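Local coordinates for probable GTP-binding protein engB (Pyrococcus horikoshii, PDB 2CXX) that binds guanine nucleotides as a member of the EngB family of GTPases and is probably needed for normal cell division and septation, at the guanosine-5'-diphosphate site. Sequence-based numbering; all coordinates share one arbitrary frame.

The guanosine-5'-diphosphate site. Residues 9-16, 28, 130-131, 133-134, 164-166. With GDP (guanosine-5'-diphosphate), chain B.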
loop_
_atom_site.group_PDB
_atom_site.type_symbol
_atom_site.label_atom_id
_atom_site.label_comp_id
_atom_site.label_asym_id
_atom_site.label_seq_id
_atom_site.Cartn_x
_atom_site.Cartn_y
_atom_site.Cartn_z
ATOM N N ARG A 9 -4.688 -0.275 3.618
ATOM C CA ARG A 9 -5.829 -0.557 4.493
ATOM C C ARG A 9 -6.521 -1.827 4.015
ATOM O O ARG A 9 -6.456 -2.229 2.838
ATOM C CB ARG A 9 -6.817 0.638 4.462
ATOM C CG ARG A 9 -6.235 1.856 5.155
ATOM C CD ARG A 9 -7.121 3.109 5.105
ATOM N NE ARG A 9 -7.709 3.258 3.784
ATOM C CZ ARG A 9 -8.928 2.829 3.430
ATOM N NH1 ARG A 9 -9.759 2.252 4.287
ATOM N NH2 ARG A 9 -9.263 2.780 2.156
ATOM N N SER A 10 -7.183 -2.490 4.934
ATOM C CA SER A 10 -7.901 -3.689 4.586
ATOM C C SER A 10 -8.967 -3.406 3.500
ATOM O O SER A 10 -9.636 -2.396 3.514
ATOM C CB SER A 10 -8.615 -4.261 5.850
ATOM O OG SER A 10 -9.397 -5.378 5.476
ATOM N N ASN A 11 -9.083 -4.337 2.582
ATOM C CA ASN A 11 -10.038 -4.349 1.486
ATOM C C ASN A 11 -9.729 -3.394 0.334
ATOM O O ASN A 11 -10.620 -3.128 -0.504
ATOM C CB ASN A 11 -11.468 -4.122 2.014
ATOM C CG ASN A 11 -12.491 -5.059 1.336
ATOM O OD1 ASN A 11 -12.400 -6.313 1.445
ATOM N ND2 ASN A 11 -13.425 -4.465 0.597
ATOM N N VAL A 12 -8.479 -2.909 0.225
ATOM C CA VAL A 12 -8.157 -1.959 -0.892
ATOM C C VAL A 12 -7.777 -2.752 -2.134
ATOM O O VAL A 12 -7.618 -2.171 -3.211
ATOM C CB VAL A 12 -6.974 -0.969 -0.535
ATOM C CG1 VAL A 12 -7.363 -0.040 0.668
ATOM C CG2 VAL A 12 -5.668 -1.758 -0.181
ATOM N N GLY A 13 -7.519 -4.051 -1.948
ATOM C CA GLY A 13 -7.133 -4.966 -3.013
ATOM C C GLY A 13 -5.661 -5.373 -3.004
ATOM O O GLY A 13 -5.106 -5.737 -4.013
ATOM N N LYS A 14 -5.029 -5.297 -1.856
ATOM C CA LYS A 14 -3.616 -5.658 -1.762
ATOM C C LYS A 14 -3.340 -7.110 -2.053
ATOM O O LYS A 14 -2.437 -7.418 -2.857
ATOM C CB LYS A 14 -3.119 -5.253 -0.384
ATOM C CG LYS A 14 -1.661 -5.643 -0.102
ATOM C CD LYS A 14 -1.105 -4.831 1.125
ATOM C CE LYS A 14 -1.798 -5.151 2.439
ATOM N NZ LYS A 14 -1.619 -6.611 2.717
ATOM N N SER A 15 -4.088 -8.038 -1.444
ATOM C CA SER A 15 -3.827 -9.455 -1.734
ATOM C C SER A 15 -4.130 -9.735 -3.216
ATOM O O SER A 15 -3.407 -10.526 -3.847
ATOM C CB SER A 15 -4.652 -10.383 -0.824
ATOM O OG SER A 15 -6.029 -10.110 -1.006
ATOM N N THR A 16 -5.191 -9.146 -3.786
ATOM C CA THR A 16 -5.462 -9.295 -5.216
ATOM C C THR A 16 -4.283 -8.780 -6.084
ATOM O O THR A 16 -3.834 -9.431 -7.047
ATOM C CB THR A 16 -6.753 -8.524 -5.652
ATOM O OG1 THR A 16 -7.883 -9.025 -4.916
ATOM C CG2 THR A 16 -7.041 -8.809 -7.134
ATOM N N ARG A 28 -5.775 -16.137 1.550
ATOM C CA ARG A 28 -7.083 -16.624 1.134
ATOM C C ARG A 28 -7.621 -17.724 2.066
ATOM O O ARG A 28 -8.653 -18.333 1.787
ATOM C CB ARG A 28 -7.028 -17.072 -0.328
ATOM C CG ARG A 28 -7.112 -15.868 -1.278
ATOM C CD ARG A 28 -8.466 -15.139 -1.053
ATOM N NE ARG A 28 -8.573 -13.915 -1.843
ATOM C CZ ARG A 28 -8.044 -12.750 -1.480
ATOM N NH1 ARG A 28 -7.375 -12.668 -0.334
ATOM N NH2 ARG A 28 -8.161 -11.676 -2.272
ATOM N N ASN A 130 -5.464 1.705 -6.631
ATOM C CA ASN A 130 -6.247 0.588 -7.102
ATOM C C ASN A 130 -7.716 0.914 -7.264
ATOM O O ASN A 130 -8.207 1.933 -6.771
ATOM C CB ASN A 130 -6.056 -0.602 -6.143
ATOM C CG ASN A 130 -6.509 -1.934 -6.755
ATOM O OD1 ASN A 130 -6.340 -2.144 -7.946
ATOM N ND2 ASN A 130 -7.039 -2.846 -5.942
ATOM N N LYS A 131 -8.375 0.025 -7.983
ATOM C CA LYS A 131 -9.816 0.091 -8.299
ATOM C C LYS A 131 -10.080 1.192 -9.306
ATOM O O LYS A 131 -11.115 1.868 -9.301
ATOM C CB LYS A 131 -10.662 0.293 -7.048
ATOM C CG LYS A 131 -10.328 -0.788 -5.960
ATOM C CD LYS A 131 -11.431 -0.893 -4.909
ATOM C CE LYS A 131 -11.121 -1.925 -3.774
ATOM N NZ LYS A 131 -12.131 -1.746 -2.657
ATOM N N ASP A 133 -11.110 1.078 -12.129
ATOM C CA ASP A 133 -12.351 0.847 -12.847
ATOM C C ASP A 133 -13.574 1.507 -12.170
ATOM O O ASP A 133 -14.634 1.644 -12.781
ATOM C CB ASP A 133 -12.533 -0.675 -12.995
ATOM C CG ASP A 133 -12.473 -1.400 -11.667
ATOM O OD1 ASP A 133 -11.371 -1.504 -11.083
ATOM O OD2 ASP A 133 -13.528 -1.890 -11.219
ATOM N N LYS A 134 -13.424 1.969 -10.937
ATOM C CA LYS A 134 -14.521 2.606 -10.196
ATOM C C LYS A 134 -14.327 4.122 -10.150
ATOM O O LYS A 134 -15.173 4.846 -9.605
ATOM C CB LYS A 134 -14.509 2.102 -8.726
ATOM C CG LYS A 134 -14.521 0.569 -8.530
ATOM C CD LYS A 134 -14.520 0.151 -7.028
ATOM C CE LYS A 134 -15.833 0.418 -6.352
ATOM N NZ LYS A 134 -15.751 0.247 -4.823
ATOM N N SER A 164 -5.888 -1.477 -11.977
ATOM C CA SER A 164 -7.059 -2.255 -11.559
ATOM C C SER A 164 -6.512 -3.665 -11.350
ATOM O O SER A 164 -6.243 -4.362 -12.310
ATOM C CB SER A 164 -8.190 -2.350 -12.584
ATOM O OG SER A 164 -9.162 -3.282 -12.097
ATOM N N ALA A 165 -6.327 -4.067 -10.086
ATOM C CA ALA A 165 -5.845 -5.392 -9.766
ATOM C C ALA A 165 -6.898 -6.419 -10.204
ATOM O O ALA A 165 -6.549 -7.593 -10.509
ATOM C CB ALA A 165 -5.607 -5.531 -8.237
ATOM N N LYS A 166 -8.154 -5.985 -10.225
ATOM C CA LYS A 166 -9.240 -6.874 -10.605
ATOM C C LYS A 166 -9.168 -7.262 -12.061
ATOM O O LYS A 166 -9.228 -8.434 -12.365
ATOM C CB LYS A 166 -10.611 -6.247 -10.360
ATOM C CG LYS A 166 -11.798 -7.069 -10.919
ATOM C CD LYS A 166 -13.097 -6.601 -10.308
ATOM C CE LYS A 166 -14.232 -7.672 -10.443
ATOM N NZ LYS A 166 -15.444 -7.272 -9.649
HETATM P PB GDP B . -7.104 -6.735 0.748
HETATM O O1B GDP B . -7.912 -6.832 1.997
HETATM O O2B GDP B . -6.571 -5.262 0.539
HETATM O O3B GDP B . -6.154 -7.871 0.427
HETATM O O3A GDP B . -8.179 -6.840 -0.416
HETATM P PA GDP B . -8.657 -7.923 -1.489
HETATM O O1A GDP B . -7.578 -8.169 -2.469
HETATM O O2A GDP B . -9.113 -9.244 -0.767
HETATM O "O5'" GDP B . -9.807 -7.165 -2.310
HETATM C "C5'" GDP B . -10.835 -6.737 -1.467
HETATM C "C4'" GDP B . -12.102 -6.466 -2.288
HETATM O "O4'" GDP B . -11.807 -5.468 -3.363
HETATM C "C3'" GDP B . -12.665 -7.609 -3.060
HETATM O "O3'" GDP B . -14.058 -7.943 -3.121
HETATM C "C2'" GDP B . -11.911 -7.573 -4.408
HETATM O "O2'" GDP B . -12.735 -8.220 -5.449
HETATM C "C1'" GDP B . -12.057 -6.073 -4.683
HETATM N N9 GDP B . -11.055 -5.522 -5.606
HETATM C C8 GDP B . -9.652 -5.690 -5.586
HETATM N N7 GDP B . -9.119 -5.027 -6.554
HETATM C C5 GDP B . -10.108 -4.394 -7.261
HETATM C C6 GDP B . -10.150 -3.534 -8.401
HETATM O O6 GDP B . -9.163 -3.214 -8.988
HETATM N N1 GDP B . -11.380 -3.056 -8.843
HETATM C C2 GDP B . -12.535 -3.409 -8.205
HETATM N N2 GDP B . -13.726 -2.916 -8.687
HETATM N N3 GDP B . -12.525 -4.206 -7.148
HETATM C C4 GDP B . -11.340 -4.712 -6.652
HETATM O O HOH W 1 -5.017 -4.643 2.454
HETATM O O HOH W 2 -10.186 -7.837 2.727
HETATM O O HOH W 3 -3.932 -8.043 2.069
#
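Guanine lies edge-on to Asp133, sandwiched between two lysine side chains, while the diphosphate sits in the P-loop, residues 8-15. A chi1 of 55° places Asp133 CG on the side of both backbone N and C, turning the carboxylate toward the base edge: OD1 takes N1-H at 2.7 Å, almost straight at 174°, and OD2 takes the N2 amino group at 2.7 Å, both through syn lone pairs. A carboxylate suits this place because its paired acceptors match guanine's paired donors; an asparagine here would probably lose one of these bonds by setting an amide NH2 against a guanine donor. Ser164 OG lies within bonding distance of OD1, above the carboxylate plane, and of O6 (3.1 Å), its one hydrogen shared or alternating; O6 also accepts from Lys166 N.

Long aliphatic chains suit the faces of the base: Lys131 lays CG over one face of the six-membered ring, and Lys166 sets CB over the other, 3.6 Å from the centroid. Lys131 NZ donates to Asn11 O nearly along the C=O axis, tying the base-binding NKxD motif to the P-loop. Asn130 strengthens that tie, ND2 bonding Val12 O in plane at 2.9 Å while OD1 accepts Ala165 N.

Alpha-phosphate O1A is gripped by Thr16 N and OG1 (2.6 Å). Ser15, a short hydroxyl and the expected Mg2+ ligand, bridges O1A and beta-phosphate O3B, which its N also binds. Arg28 holds Ser15 OG end-on with NH1 and NH2, and NH2 salt-bridges O2A. Lys14 NZ reaches O3B through water; both probably bring positive charge. Gly13, whose positive phi (106°) suits glycine, and Lys14 converge backbone N-H groups on O2B. The site thus holds GDP, the product state of a GTPase, and reads its base as guanine.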